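Local coordinates for cell division control protein 4 (Saccharomyces cerevisiae, PDB 3V7D), which recognises phosphorylated target proteins, such as the CDK inhibitor SIC1, for an SCF E3 ubiquitin ligase complex that marks them for proteasomal degradation, at residues S123-L128 with T137-K142; G164-K169 with T205-D210; H320-C325 with W377-Y382. The protein carries 1 engineered substitution. All blocks are in the same frame, centred on the assembly; numbering follows the deposited sequence.

Overall arrangement
The three contacts follow one another along the chain and all lie in the WD40 propeller, whose eight sheets form the substrate-binding domain. Interaction 1 is the inner hairpin of the blade formed by 125-158. Interaction 2 sets the innermost strands of the next two blades, 165-170 and 206-213, side by side. These two have their centres about 11 Å apart, and they touch where Cys127 SG packs on Leu168 CG, 3.6 Å apart. Interaction 3 joins the start of strand 324-329 and the turn before it to the loop after strand 373-378 in the next blade; its centre is about 31 Å from that of interaction 1, on the opposite side of the chain's centre. The bound peptide reaches interactions 1 and 2.

Interaction 1: S123-L128 with T137-K142; sequences SVITCL and TGADDK
Thr126 and Cys127 both face Gly138, making a classic beta bulge in the hairpin formed by the two inner strands of a WD40 propeller blade, within the WD 1 repeat. The axes of 125-128 and 137-139 approach to 4.7 Å and run antiparallel, 154° between their directions. Gly138 O takes a hydrogen bond from Thr126 N at 2.9 Å and a weak one from Cys127 N at 3.5 Å. In return Gly138 N donates to Cys127 O at 3.0 Å and 163°, and the same oxygen also receives a CA-H...O contact from Thr137.

One step on, Leu128 and Thr137 form a non-hydrogen-bonded pair. Their side chains lie alongside each other on the same face of the sheet, with Leu128 CD1 3.7 Å from Thr137 CG2. Ile125 sends its CG2 to Gly138 O, 3.4 Å away, and its CD1 to the methyl of Ala139; the same side chain packs on Trp437 and Ala449 of the preceding blade.

Thr137 OG1 is hydrogen-bonded to His120 NE2, and Asp141 OD1 to His120 ND1, the Asp-His-Thr network familiar from WD40 repeats; it fixes the rotation of the imidazole by gripping both its nitrogens. Asp140 OD1 instead accepts from Trp166 NE1 and so ties the type I turn at 139-142 to the next blade.

Cys127 turns its sulphur in between its own backbone N and carbonyl carbon (chi1 48°), which carries it over the bulge. There SG sits 3.8 Å from Gly138 CA, so placed that a beta carbon on this glycine would clash with the sulphur.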
ATOM      1  N   SER B 123      -3.262  20.109  26.483  1.00 54.42           N
ATOM      2  CA  SER B 123      -2.914  18.693  26.531  1.00 52.40           C
ATOM      3  C   SER B 123      -3.564  17.895  25.402  1.00 48.59           C
ATOM      4  O   SER B 123      -3.161  16.769  25.118  1.00 45.03           O
ATOM      5  CB  SER B 123      -3.282  18.092  27.889  1.00 57.01           C
ATOM      6  OG  SER B 123      -4.678  18.151  28.107  1.00 64.23           O
ATOM      7  N   VAL B 124      -4.561  18.486  24.753  1.00 48.40           N
ATOM      8  CA  VAL B 124      -5.260  17.813  23.665  1.00 49.24           C
ATOM      9  C   VAL B 124      -4.804  18.323  22.301  1.00 49.95           C
ATOM     10  O   VAL B 124      -4.836  19.522  22.033  1.00 55.46           O
ATOM     11  CB  VAL B 124      -6.789  17.997  23.774  1.00 51.60           C
ATOM     12  CG1 VAL B 124      -7.490  17.273  22.637  1.00 48.56           C
ATOM     13  CG2 VAL B 124      -7.294  17.500  25.120  1.00 54.08           C
ATOM     14  N   ILE B 125      -4.377  17.403  21.446  1.00 47.22           N
ATOM     15  CA  ILE B 125      -4.018  17.733  20.074  1.00 46.39           C
ATOM     16  C   ILE B 125      -5.185  17.347  19.175  1.00 45.58           C
ATOM     17  O   ILE B 125      -5.705  16.238  19.276  1.00 48.07           O
ATOM     18  CB  ILE B 125      -2.755  16.972  19.631  1.00 42.05           C
ATOM     19  CG1 ILE B 125      -1.612  17.216  20.617  1.00 50.05           C
ATOM     20  CG2 ILE B 125      -2.355  17.358  18.218  1.00 32.68           C
ATOM     21  CD1 ILE B 125      -1.343  18.670  20.887  1.00 51.83           C
ATOM     22  N   THR B 126      -5.597  18.255  18.296  1.00 37.74           N
ATOM     23  CA  THR B 126      -6.828  18.058  17.531  1.00 40.30           C
ATOM     24  C   THR B 126      -6.598  17.509  16.131  1.00 41.34           C
ATOM     25  O   THR B 126      -7.490  16.906  15.543  1.00 44.18           O
ATOM     26  CB  THR B 126      -7.622  19.369  17.404  1.00 45.36           C
ATOM     27  OG1 THR B 126      -6.842  20.328  16.678  1.00 48.27           O
ATOM     28  CG2 THR B 126      -7.955  19.919  18.782  1.00 42.66           C
ATOM     29  N   CYS B 127      -5.409  17.732  15.589  1.00 40.31           N
ATOM     30  CA  CYS B 127      -5.122  17.287  14.233  1.00 38.91           C
ATOM     31  C   CYS B 127      -3.629  17.155  13.982  1.00 38.23           C
ATOM     32  O   CYS B 127      -2.816  17.849  14.594  1.00 39.92           O
ATOM     33  CB  CYS B 127      -5.767  18.218  13.202  1.00 41.25           C
ATOM     34  SG  CYS B 127      -5.479  19.987  13.481  1.00 52.27           S
ATOM     35  N   LEU B 128      -3.285  16.242  13.082  1.00 39.82           N
ATOM     36  CA  LEU B 128      -1.897  15.957  12.751  1.00 39.17           C
ATOM     37  C   LEU B 128      -1.773  15.597  11.280  1.00 38.72           C
ATOM     38  O   LEU B 128      -2.571  14.826  10.749  1.00 34.86           O
ATOM     39  CB  LEU B 128      -1.362  14.811  13.615  1.00 31.39           C
ATOM     40  CG  LEU B 128       0.121  14.436  13.497  1.00 34.65           C
ATOM     41  CD1 LEU B 128       0.650  13.932  14.831  1.00 36.80           C
ATOM     42  CD2 LEU B 128       0.357  13.385  12.417  1.00 29.54           C
ATOM     43  N   THR B 137       1.118  19.688  13.653  1.00 35.25           N
ATOM     44  CA  THR B 137       0.044  19.483  14.616  1.00 37.33           C
ATOM     45  C   THR B 137      -0.714  20.768  14.916  1.00 43.46           C
ATOM     46  O   THR B 137      -0.144  21.859  14.902  1.00 43.84           O
ATOM     47  CB  THR B 137       0.579  18.930  15.951  1.00 33.75           C
ATOM     48  OG1 THR B 137       1.656  19.757  16.405  1.00 34.12           O
ATOM     49  CG2 THR B 137       1.072  17.495  15.789  1.00 31.07           C
ATOM     50  N   GLY B 138      -2.002  20.624  15.201  1.00 45.90           N
ATOM     51  CA  GLY B 138      -2.825  21.740  15.627  1.00 47.22           C
ATOM     52  C   GLY B 138      -3.499  21.433  16.952  1.00 47.77           C
ATOM     53  O   GLY B 138      -3.751  20.270  17.277  1.00 47.84           O
ATOM     54  N   ALA B 139      -3.781  22.472  17.730  1.00 44.56           N
ATOM     55  CA  ALA B 139      -4.495  22.290  18.989  1.00 45.59           C
ATOM     56  C   ALA B 139      -5.426  23.455  19.306  1.00 53.23           C
ATOM     57  O   ALA B 139      -5.534  24.415  18.537  1.00 51.18           O
ATOM     58  CB  ALA B 139      -3.516  22.063  20.128  1.00 41.29           C
ATOM     59  N   ASP B 140      -6.095  23.367  20.450  1.00 55.95           N
ATOM     60  CA  ASP B 140      -7.023  24.406  20.858  1.00 58.70           C
ATOM     61  C   ASP B 140      -6.286  25.589  21.474  1.00 60.32           C
ATOM     62  O   ASP B 140      -6.909  26.534  21.955  1.00 66.84           O
ATOM     63  CB  ASP B 140      -8.063  23.856  21.832  1.00 65.77           C
ATOM     64  CG  ASP B 140      -9.425  24.494  21.641  1.00 78.50           C
ATOM     65  OD1 ASP B 140      -9.885  24.572  20.481  1.00 77.69           O
ATOM     66  OD2 ASP B 140     -10.028  24.933  22.643  1.00 84.89           O
ATOM     67  N   ASP B 141      -4.957  25.534  21.451  1.00 55.36           N
ATOM     68  CA  ASP B 141      -4.131  26.644  21.915  1.00 52.31           C
ATOM     69  C   ASP B 141      -3.896  27.651  20.792  1.00 49.18           C
ATOM     70  O   ASP B 141      -3.025  28.512  20.896  1.00 51.73           O
ATOM     71  CB  ASP B 141      -2.794  26.137  22.478  1.00 50.05           C
ATOM     72  CG  ASP B 141      -1.886  25.539  21.407  1.00 47.08           C
ATOM     73  OD1 ASP B 141      -2.381  25.171  20.321  1.00 54.79           O
ATOM     74  OD2 ASP B 141      -0.668  25.428  21.657  1.00 42.86           O
ATOM     75  N   LYS B 142      -4.667  27.511  19.714  1.00 48.97           N
ATOM     76  CA  LYS B 142      -4.625  28.413  18.559  1.00 49.64           C
ATOM     77  C   LYS B 142      -3.331  28.312  17.745  1.00 50.59           C
ATOM     78  O   LYS B 142      -3.121  29.088  16.810  1.00 53.25           O
ATOM     79  CB  LYS B 142      -4.875  29.870  18.982  1.00 49.50           C
ATOM     80  CG  LYS B 142      -6.122  30.086  19.832  1.00 47.59           C
ATOM     81  CD  LYS B 142      -6.227  31.539  20.310  1.00 48.79           C
ATOM     82  CE  LYS B 142      -7.412  31.728  21.241  1.00 53.59           C
ATOM     83  NZ  LYS B 142      -7.536  33.134  21.730  1.00 66.26           N
TER

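Interaction 2: G164-K169 with T205-D210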
ATOM      1  N   GLY B 164      -9.086  28.047  18.223  1.00 55.30           N
ATOM      2  CA  GLY B 164      -8.431  26.752  18.170  1.00 51.58           C
ATOM      3  C   GLY B 164      -8.374  26.189  16.763  1.00 48.85           C
ATOM      4  O   GLY B 164      -9.259  26.441  15.949  1.00 47.45           O
ATOM      5  N   VAL B 165      -7.320  25.433  16.476  1.00 49.65           N
ATOM      6  CA  VAL B 165      -7.145  24.814  15.169  1.00 48.24           C
ATOM      7  C   VAL B 165      -7.722  23.409  15.199  1.00 47.87           C
ATOM      8  O   VAL B 165      -7.324  22.591  16.024  1.00 48.96           O
ATOM      9  CB  VAL B 165      -5.653  24.723  14.798  1.00 45.35           C
ATOM     10  CG1 VAL B 165      -5.484  24.128  13.411  1.00 38.96           C
ATOM     11  CG2 VAL B 165      -4.994  26.098  14.892  1.00 42.62           C
ATOM     12  N   TRP B 166      -8.654  23.121  14.299  1.00 48.93           N
ATOM     13  CA  TRP B 166      -9.334  21.830  14.323  1.00 48.29           C
ATOM     14  C   TRP B 166      -9.245  21.051  13.014  1.00 45.95           C
ATOM     15  O   TRP B 166      -9.748  19.933  12.917  1.00 46.82           O
ATOM     16  CB  TRP B 166     -10.790  22.001  14.763  1.00 53.32           C
ATOM     17  CG  TRP B 166     -10.913  22.224  16.231  1.00 59.50           C
ATOM     18  CD1 TRP B 166     -10.800  23.411  16.892  1.00 61.57           C
ATOM     19  CD2 TRP B 166     -11.152  21.228  17.233  1.00 64.94           C
ATOM     20  NE1 TRP B 166     -10.965  23.220  18.241  1.00 62.79           N
ATOM     21  CE2 TRP B 166     -11.183  21.889  18.477  1.00 65.64           C
ATOM     22  CE3 TRP B 166     -11.352  19.845  17.195  1.00 63.27           C
ATOM     23  CZ2 TRP B 166     -11.401  21.211  19.677  1.00 66.58           C
ATOM     24  CZ3 TRP B 166     -11.570  19.174  18.385  1.00 64.14           C
ATOM     25  CH2 TRP B 166     -11.591  19.857  19.610  1.00 65.33           C
ATOM     26  N   ALA B 167      -8.595  21.635  12.014  1.00 46.44           N
ATOM     27  CA  ALA B 167      -8.398  20.945  10.743  1.00 45.35           C
ATOM     28  C   ALA B 167      -7.109  21.395  10.065  1.00 45.83           C
ATOM     29  O   ALA B 167      -6.802  22.589  10.021  1.00 43.17           O
ATOM     30  CB  ALA B 167      -9.594  21.162   9.828  1.00 49.86           C
ATOM     31  N   LEU B 168      -6.357  20.426   9.552  1.00 43.73           N
ATOM     32  CA  LEU B 168      -5.080  20.685   8.892  1.00 45.51           C
ATOM     33  C   LEU B 168      -4.949  19.836   7.640  1.00 43.76           C
ATOM     34  O   LEU B 168      -5.327  18.667   7.639  1.00 44.46           O
ATOM     35  CB  LEU B 168      -3.918  20.328   9.818  1.00 48.71           C
ATOM     36  CG  LEU B 168      -3.419  21.329  10.851  1.00 57.31           C
ATOM     37  CD1 LEU B 168      -2.231  20.725  11.583  1.00 59.22           C
ATOM     38  CD2 LEU B 168      -3.040  22.641  10.186  1.00 58.54           C
ATOM     39  N   LYS B 169      -4.392  20.414   6.582  1.00 42.41           N
ATOM     40  CA  LYS B 169      -4.109  19.647   5.376  1.00 46.14           C
ATOM     41  C   LYS B 169      -2.851  20.156   4.693  1.00 49.67           C
ATOM     42  O   LYS B 169      -2.773  21.316   4.288  1.00 54.11           O
ATOM     43  CB  LYS B 169      -5.285  19.695   4.404  1.00 48.53           C
ATOM     44  CG  LYS B 169      -5.220  18.657   3.291  1.00 52.60           C
ATOM     45  CD  LYS B 169      -5.559  17.270   3.811  1.00 54.97           C
ATOM     46  CE  LYS B 169      -5.577  16.245   2.688  1.00 61.35           C
ATOM     47  NZ  LYS B 169      -6.191  14.949   3.118  1.00 60.82           N
ATOM     48  N   THR B 205     -17.633  27.611  12.960  1.00 57.41           N
ATOM     49  CA  THR B 205     -16.370  26.875  13.050  1.00 56.27           C
ATOM     50  C   THR B 205     -16.090  26.024  11.814  1.00 52.78           C
ATOM     51  O   THR B 205     -16.952  25.270  11.365  1.00 52.18           O
ATOM     52  CB  THR B 205     -16.348  25.951  14.290  1.00 58.22           C
ATOM     53  OG1 THR B 205     -16.251  26.742  15.481  1.00 58.25           O
ATOM     54  CG2 THR B 205     -15.165  24.989  14.229  1.00 54.36           C
ATOM     55  N   VAL B 206     -14.887  26.156  11.262  1.00 51.50           N
ATOM     56  CA  VAL B 206     -14.441  25.263  10.198  1.00 53.67           C
ATOM     57  C   VAL B 206     -14.099  23.917  10.826  1.00 51.10           C
ATOM     58  O   VAL B 206     -13.121  23.799  11.557  1.00 54.58           O
ATOM     59  CB  VAL B 206     -13.208  25.815   9.459  1.00 49.66           C
ATOM     60  CG1 VAL B 206     -12.831  24.898   8.310  1.00 43.45           C
ATOM     61  CG2 VAL B 206     -13.477  27.229   8.947  1.00 53.78           C
ATOM     62  N   ARG B 207     -14.915  22.906  10.542  1.00 50.91           N
ATOM     63  CA  ARG B 207     -14.818  21.626  11.242  1.00 51.60           C
ATOM     64  C   ARG B 207     -13.899  20.619  10.558  1.00 50.94           C
ATOM     65  O   ARG B 207     -13.280  19.786  11.217  1.00 58.90           O
ATOM     66  CB  ARG B 207     -16.208  21.011  11.412  1.00 52.65           C
ATOM     67  CG  ARG B 207     -16.245  19.825  12.354  1.00 55.78           C
ATOM     68  CD  ARG B 207     -15.747  20.220  13.732  1.00 58.05           C
ATOM     69  NE  ARG B 207     -15.768  19.101  14.669  1.00 58.85           N
ATOM     70  CZ  ARG B 207     -14.775  18.229  14.811  1.00 58.58           C
ATOM     71  NH1 ARG B 207     -13.677  18.342  14.072  1.00 54.46           N
ATOM     72  NH2 ARG B 207     -14.878  17.245  15.693  1.00 56.23           N
ATOM     73  N   CYS B 208     -13.815  20.697   9.237  1.00 44.77           N
ATOM     74  CA  CYS B 208     -13.055  19.727   8.461  1.00 41.13           C
ATOM     75  C   CYS B 208     -12.644  20.360   7.141  1.00 45.40           C
ATOM     76  O   CYS B 208     -13.167  21.415   6.775  1.00 50.64           O
ATOM     77  CB  CYS B 208     -13.912  18.486   8.195  1.00 37.55           C
ATOM     78  SG  CYS B 208     -15.445  18.824   7.257  1.00 49.76           S
ATOM     79  N   LEU B 209     -11.717  19.723   6.431  1.00 41.65           N
ATOM     80  CA  LEU B 209     -11.294  20.222   5.124  1.00 47.05           C
ATOM     81  C   LEU B 209     -10.478  19.208   4.324  1.00 42.35           C
ATOM     82  O   LEU B 209      -9.874  18.294   4.886  1.00 43.77           O
ATOM     83  CB  LEU B 209     -10.531  21.550   5.260  1.00 56.50           C
ATOM     84  CG  LEU B 209      -9.074  21.584   5.718  1.00 60.62           C
ATOM     85  CD1 LEU B 209      -8.153  21.678   4.520  1.00 62.86           C
ATOM     86  CD2 LEU B 209      -8.838  22.759   6.649  1.00 63.51           C
ATOM     87  N   ASP B 210     -10.477  19.377   3.005  1.00 36.75           N
ATOM     88  CA  ASP B 210      -9.670  18.552   2.113  1.00 38.74           C
ATOM     89  C   ASP B 210      -9.156  19.409   0.964  1.00 44.86           C
ATOM     90  O   ASP B 210      -9.692  20.485   0.702  1.00 48.48           O
ATOM     91  CB  ASP B 210     -10.495  17.390   1.558  1.00 40.47           C
ATOM     92  CG  ASP B 210      -9.632  16.225   1.091  1.00 44.77           C
ATOM     93  OD1 ASP B 210      -8.394  16.385   0.997  1.00 45.34           O
ATOM     94  OD2 ASP B 210     -10.199  15.147   0.814  1.00 43.21           O
TER
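Ala167 and Leu209 meet between two strands, 165-169 and 206-210, that run parallel within 4° and whose axes come within 5.8 Å of each other, with no hydrogen bond joining them; Trp166, Ala167, Lys169 and Leu209 point across. Leu209 holds CG between its backbone N and carbonyl carbon (chi1 78°), and its two methyls part to different neighbours. CD2 rests on Ala167 CB at 3.6 Å, while CD1 touches Lys169 CB at 3.5 Å.

Farther along, Lys169 NZ makes a rather long salt bridge of 3.4 Å to Asp210 OD1. The other carboxylate oxygen, Asp210 OD2, is held by Gly278 N of the following blade.

At the other end Arg207 starts out away from 164-169, but a bend at chi2 turns CD, and the guanidinium ends up near Trp166. Trp166 CE3 lies over one face of the guanidinium, 4.2 Å from Arg207 NH1, with the two planes 67° apart. Arg207 NH2 and Thr205 N are each hydrogen-bonded to a modified side chain of the bound peptide. Arg274 brings a like charge close to Arg207, an arrangement that a phosphate would probably offset. Trp166 packs on an apolar side chain of the peptide.

The innermost strands of two neighbouring WD40 blades thus stand side by side, their leading ends forming part of a peptide-binding site consistent with phosphodegron recognition.

Interaction 3: H320-C325 with W377-Y382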
ATOM      1  N   HIS B 320     -12.110   6.764  -4.826  1.00 45.12           N
ATOM      2  CA  HIS B 320     -12.123   7.209  -6.218  1.00 50.48           C
ATOM      3  C   HIS B 320     -11.656   6.118  -7.178  1.00 53.79           C
ATOM      4  O   HIS B 320     -12.038   6.106  -8.346  1.00 53.69           O
ATOM      5  CB  HIS B 320     -11.268   8.467  -6.396  1.00 46.94           C
ATOM      6  CG  HIS B 320      -9.835   8.278  -6.012  1.00 51.51           C
ATOM      7  ND1 HIS B 320      -9.394   8.387  -4.711  1.00 56.75           N
ATOM      8  CD2 HIS B 320      -8.744   7.982  -6.756  1.00 57.35           C
ATOM      9  CE1 HIS B 320      -8.092   8.168  -4.669  1.00 57.53           C
ATOM     10  NE2 HIS B 320      -7.673   7.921  -5.897  1.00 58.57           N
ATOM     11  N   GLU B 321     -10.825   5.204  -6.688  1.00 51.94           N
ATOM     12  CA  GLU B 321     -10.359   4.104  -7.520  1.00 49.87           C
ATOM     13  C   GLU B 321     -11.526   3.225  -7.974  1.00 48.61           C
ATOM     14  O   GLU B 321     -11.589   2.811  -9.128  1.00 49.92           O
ATOM     15  CB  GLU B 321      -9.318   3.262  -6.782  1.00 47.56           C
ATOM     16  CG  GLU B 321      -8.749   2.131  -7.625  1.00 59.77           C
ATOM     17  CD  GLU B 321      -7.903   1.163  -6.823  1.00 68.06           C
ATOM     18  OE1 GLU B 321      -7.315   1.583  -5.803  1.00 71.40           O
ATOM     19  OE2 GLU B 321      -7.835  -0.023  -7.212  1.00 67.83           O
ATOM     20  N   ARG B 322     -12.454   2.957  -7.061  1.00 44.93           N
ATOM     21  CA  ARG B 322     -13.585   2.090  -7.366  1.00 42.91           C
ATOM     22  C   ARG B 322     -14.860   2.882  -7.623  1.00 47.12           C
ATOM     23  O   ARG B 322     -15.899   2.302  -7.943  1.00 52.69           O
ATOM     24  CB  ARG B 322     -13.813   1.099  -6.225  1.00 39.27           C
ATOM     25  CG  ARG B 322     -12.591   0.274  -5.887  1.00 40.07           C
ATOM     26  CD  ARG B 322     -12.869  -0.699  -4.756  1.00 38.56           C
ATOM     27  NE  ARG B 322     -11.692  -1.505  -4.455  1.00 38.01           N
ATOM     28  CZ  ARG B 322     -10.682  -1.093  -3.698  1.00 37.99           C
ATOM     29  NH1 ARG B 322     -10.702   0.121  -3.160  1.00 34.78           N
ATOM     30  NH2 ARG B 322      -9.647  -1.894  -3.481  1.00 34.81           N
ATOM     31  N   LYS B 323     -14.766   4.203  -7.490  1.00 46.44           N
ATOM     32  CA  LYS B 323     -15.917   5.095  -7.624  1.00 51.67           C
ATOM     33  C   LYS B 323     -17.012   4.726  -6.632  1.00 49.61           C
ATOM     34  O   LYS B 323     -18.150   4.440  -7.013  1.00 49.20           O
ATOM     35  CB  LYS B 323     -16.459   5.100  -9.057  1.00 59.75           C
ATOM     36  CG  LYS B 323     -15.481   5.641 -10.088  1.00 67.77           C
ATOM     37  CD  LYS B 323     -16.179   5.924 -11.411  1.00 77.59           C
ATOM     38  CE  LYS B 323     -17.222   7.026 -11.266  1.00 85.19           C
ATOM     39  NZ  LYS B 323     -16.611   8.384 -11.149  1.00 88.67           N
ATOM     40  N   ARG B 324     -16.650   4.719  -5.353  1.00 47.02           N
ATOM     41  CA  ARG B 324     -17.580   4.392  -4.285  1.00 44.80           C
ATOM     42  C   ARG B 324     -17.444   5.374  -3.133  1.00 42.67           C
ATOM     43  O   ARG B 324     -16.454   6.098  -3.029  1.00 37.56           O
ATOM     44  CB  ARG B 324     -17.317   2.983  -3.754  1.00 42.34           C
ATOM     45  CG  ARG B 324     -17.534   1.866  -4.755  1.00 42.76           C
ATOM     46  CD  ARG B 324     -17.076   0.541  -4.161  1.00 41.55           C
ATOM     47  NE  ARG B 324     -17.161  -0.555  -5.121  1.00 44.43           N
ATOM     48  CZ  ARG B 324     -16.673  -1.772  -4.903  1.00 45.35           C
ATOM     49  NH1 ARG B 324     -16.062  -2.050  -3.759  1.00 43.64           N
ATOM     50  NH2 ARG B 324     -16.795  -2.710  -5.831  1.00 45.07           N
ATOM     51  N   CYS B 325     -18.448   5.389  -2.266  1.00 42.93           N
ATOM     52  CA  CYS B 325     -18.367   6.154  -1.038  1.00 40.67           C
ATOM     53  C   CYS B 325     -18.565   5.249   0.165  1.00 40.57           C
ATOM     54  O   CYS B 325     -19.438   4.375   0.169  1.00 40.05           O
ATOM     55  CB  CYS B 325     -19.413   7.265  -1.006  1.00 45.97           C
ATOM     56  SG  CYS B 325     -19.503   8.071   0.611  1.00 47.56           S
ATOM     57  N   TRP B 377     -12.050  -4.808   6.747  1.00 30.95           N
ATOM     58  CA  TRP B 377     -12.858  -5.362   5.673  1.00 28.44           C
ATOM     59  C   TRP B 377     -12.065  -5.321   4.379  1.00 34.35           C
ATOM     60  O   TRP B 377     -11.275  -4.404   4.154  1.00 33.97           O
ATOM     61  CB  TRP B 377     -14.138  -4.553   5.490  1.00 32.44           C
ATOM     62  CG  TRP B 377     -14.774  -4.081   6.762  1.00 37.13           C
ATOM     63  CD1 TRP B 377     -14.421  -2.985   7.496  1.00 31.96           C
ATOM     64  CD2 TRP B 377     -15.898  -4.665   7.431  1.00 32.82           C
ATOM     65  NE1 TRP B 377     -15.247  -2.858   8.585  1.00 32.84           N
ATOM     66  CE2 TRP B 377     -16.164  -3.875   8.567  1.00 35.73           C
ATOM     67  CE3 TRP B 377     -16.704  -5.777   7.180  1.00 32.48           C
ATOM     68  CZ2 TRP B 377     -17.198  -4.167   9.454  1.00 34.92           C
ATOM     69  CZ3 TRP B 377     -17.735  -6.062   8.059  1.00 33.75           C
ATOM     70  CH2 TRP B 377     -17.969  -5.264   9.183  1.00 36.87           C
ATOM     71  N   ASP B 378     -12.279  -6.317   3.528  1.00 34.41           N
ATOM     72  CA  ASP B 378     -11.636  -6.339   2.225  1.00 31.84           C
ATOM     73  C   ASP B 378     -12.035  -5.083   1.461  1.00 34.92           C
ATOM     74  O   ASP B 378     -13.211  -4.735   1.406  1.00 33.86           O
ATOM     75  CB  ASP B 378     -12.051  -7.589   1.452  1.00 32.30           C
ATOM     76  CG  ASP B 378     -11.314  -7.726   0.146  1.00 36.96           C
ATOM     77  OD1 ASP B 378     -10.228  -8.341   0.148  1.00 36.81           O
ATOM     78  OD2 ASP B 378     -11.810  -7.205  -0.876  1.00 37.42           O
ATOM     79  N   ALA B 379     -11.058  -4.394   0.886  1.00 37.17           N
ATOM     80  CA  ALA B 379     -11.332  -3.101   0.260  1.00 35.56           C
ATOM     81  C   ALA B 379     -12.210  -3.217  -0.981  1.00 41.53           C
ATOM     82  O   ALA B 379     -12.738  -2.219  -1.461  1.00 40.55           O
ATOM     83  CB  ALA B 379     -10.033  -2.375  -0.074  1.00 30.78           C
ATOM     84  N   ASN B 380     -12.364  -4.429  -1.503  1.00 46.26           N
ATOM     85  CA  ASN B 380     -13.136  -4.610  -2.728  1.00 45.49           C
ATOM     86  C   ASN B 380     -14.507  -5.250  -2.515  1.00 40.60           C
ATOM     87  O   ASN B 380     -15.503  -4.751  -3.040  1.00 42.08           O
ATOM     88  CB  ASN B 380     -12.336  -5.387  -3.776  1.00 50.82           C
ATOM     89  CG  ASN B 380     -12.985  -5.345  -5.148  1.00 64.26           C
ATOM     90  OD1 ASN B 380     -13.625  -4.359  -5.517  1.00 62.09           O
ATOM     91  ND2 ASN B 380     -12.829  -6.421  -5.911  1.00 74.83           N
ATOM     92  N   ASP B 381     -14.564  -6.341  -1.750  1.00 35.85           N
ATOM     93  CA  ASP B 381     -15.840  -7.024  -1.506  1.00 36.80           C
ATOM     94  C   ASP B 381     -16.331  -6.960  -0.053  1.00 35.89           C
ATOM     95  O   ASP B 381     -17.387  -7.500   0.273  1.00 37.85           O
ATOM     96  CB  ASP B 381     -15.814  -8.476  -2.020  1.00 36.68           C
ATOM     97  CG  ASP B 381     -14.765  -9.341  -1.324  1.00 46.22           C
ATOM     98  OD1 ASP B 381     -14.451  -9.107  -0.138  1.00 45.37           O
ATOM     99  OD2 ASP B 381     -14.257 -10.278  -1.974  1.00 55.44           O
ATOM    100  N   TYR B 382     -15.551  -6.316   0.810  1.00 34.90           N
ATOM    101  CA  TYR B 382     -15.945  -6.049   2.198  1.00 30.54           C
ATOM    102  C   TYR B 382     -16.209  -7.288   3.049  1.00 38.15           C
ATOM    103  O   TYR B 382     -16.916  -7.216   4.058  1.00 40.82           O
ATOM    104  CB  TYR B 382     -17.121  -5.067   2.249  1.00 30.84           C
ATOM    105  CG  TYR B 382     -16.886  -3.878   1.356  1.00 32.36           C
ATOM    106  CD1 TYR B 382     -16.009  -2.866   1.729  1.00 32.53           C
ATOM    107  CD2 TYR B 382     -17.506  -3.786   0.118  1.00 33.48           C
ATOM    108  CE1 TYR B 382     -15.778  -1.781   0.899  1.00 33.42           C
ATOM    109  CE2 TYR B 382     -17.278  -2.711  -0.717  1.00 32.94           C
ATOM    110  CZ  TYR B 382     -16.414  -1.714  -0.322  1.00 33.72           C
ATOM    111  OH  TYR B 382     -16.189  -0.646  -1.160  1.00 38.69           O
TER
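Arg324 reaches across from one blade to Asn380 and Tyr382 of the next. Its CB points toward 377-382, and CG stands anti to the carbonyl carbon (chi1 -63°). From there the chain is stretched out through CD to NE. CD passes the tyrosine hydroxyl, 3.3 Å from Tyr382 OH, the arginine and tyrosine side chains running alongside in opposing senses. At the tip NH1 does the holding: it donates to Asn380 O at 2.9 Å and 163°. A second hydrogen bond runs from Arg324 NH1 to Tyr382 OH at 3.0 Å, and both acceptors lie close to the guanidinium plane. NH2 comes to 3.6 Å from Asn380 OD1, the guanidinium and amide planes nearly parallel.

The contact joins neighbouring WD40 propeller blades: the turn 320-323 leads into strand 324-329 of one, and 379-383 links the two outer strands of the other. Asp378 shapes the second loop through an Asx turn, its OD2 accepting from Asn380 N at 2.9 Å and also from Asp381 N.

An alanine in place of Arg324 would probably leave Asn380 O and Tyr382 OH without this shared donor and uncover Arg322 CD, which lies over one face of the Arg324 guanidinium.

Arg322 carries Ala379 O over the centre of its guanidinium, 3.2 Å above the plane, a contact that is no hydrogen bond; NH1 forms a salt bridge with Asp319 OD2.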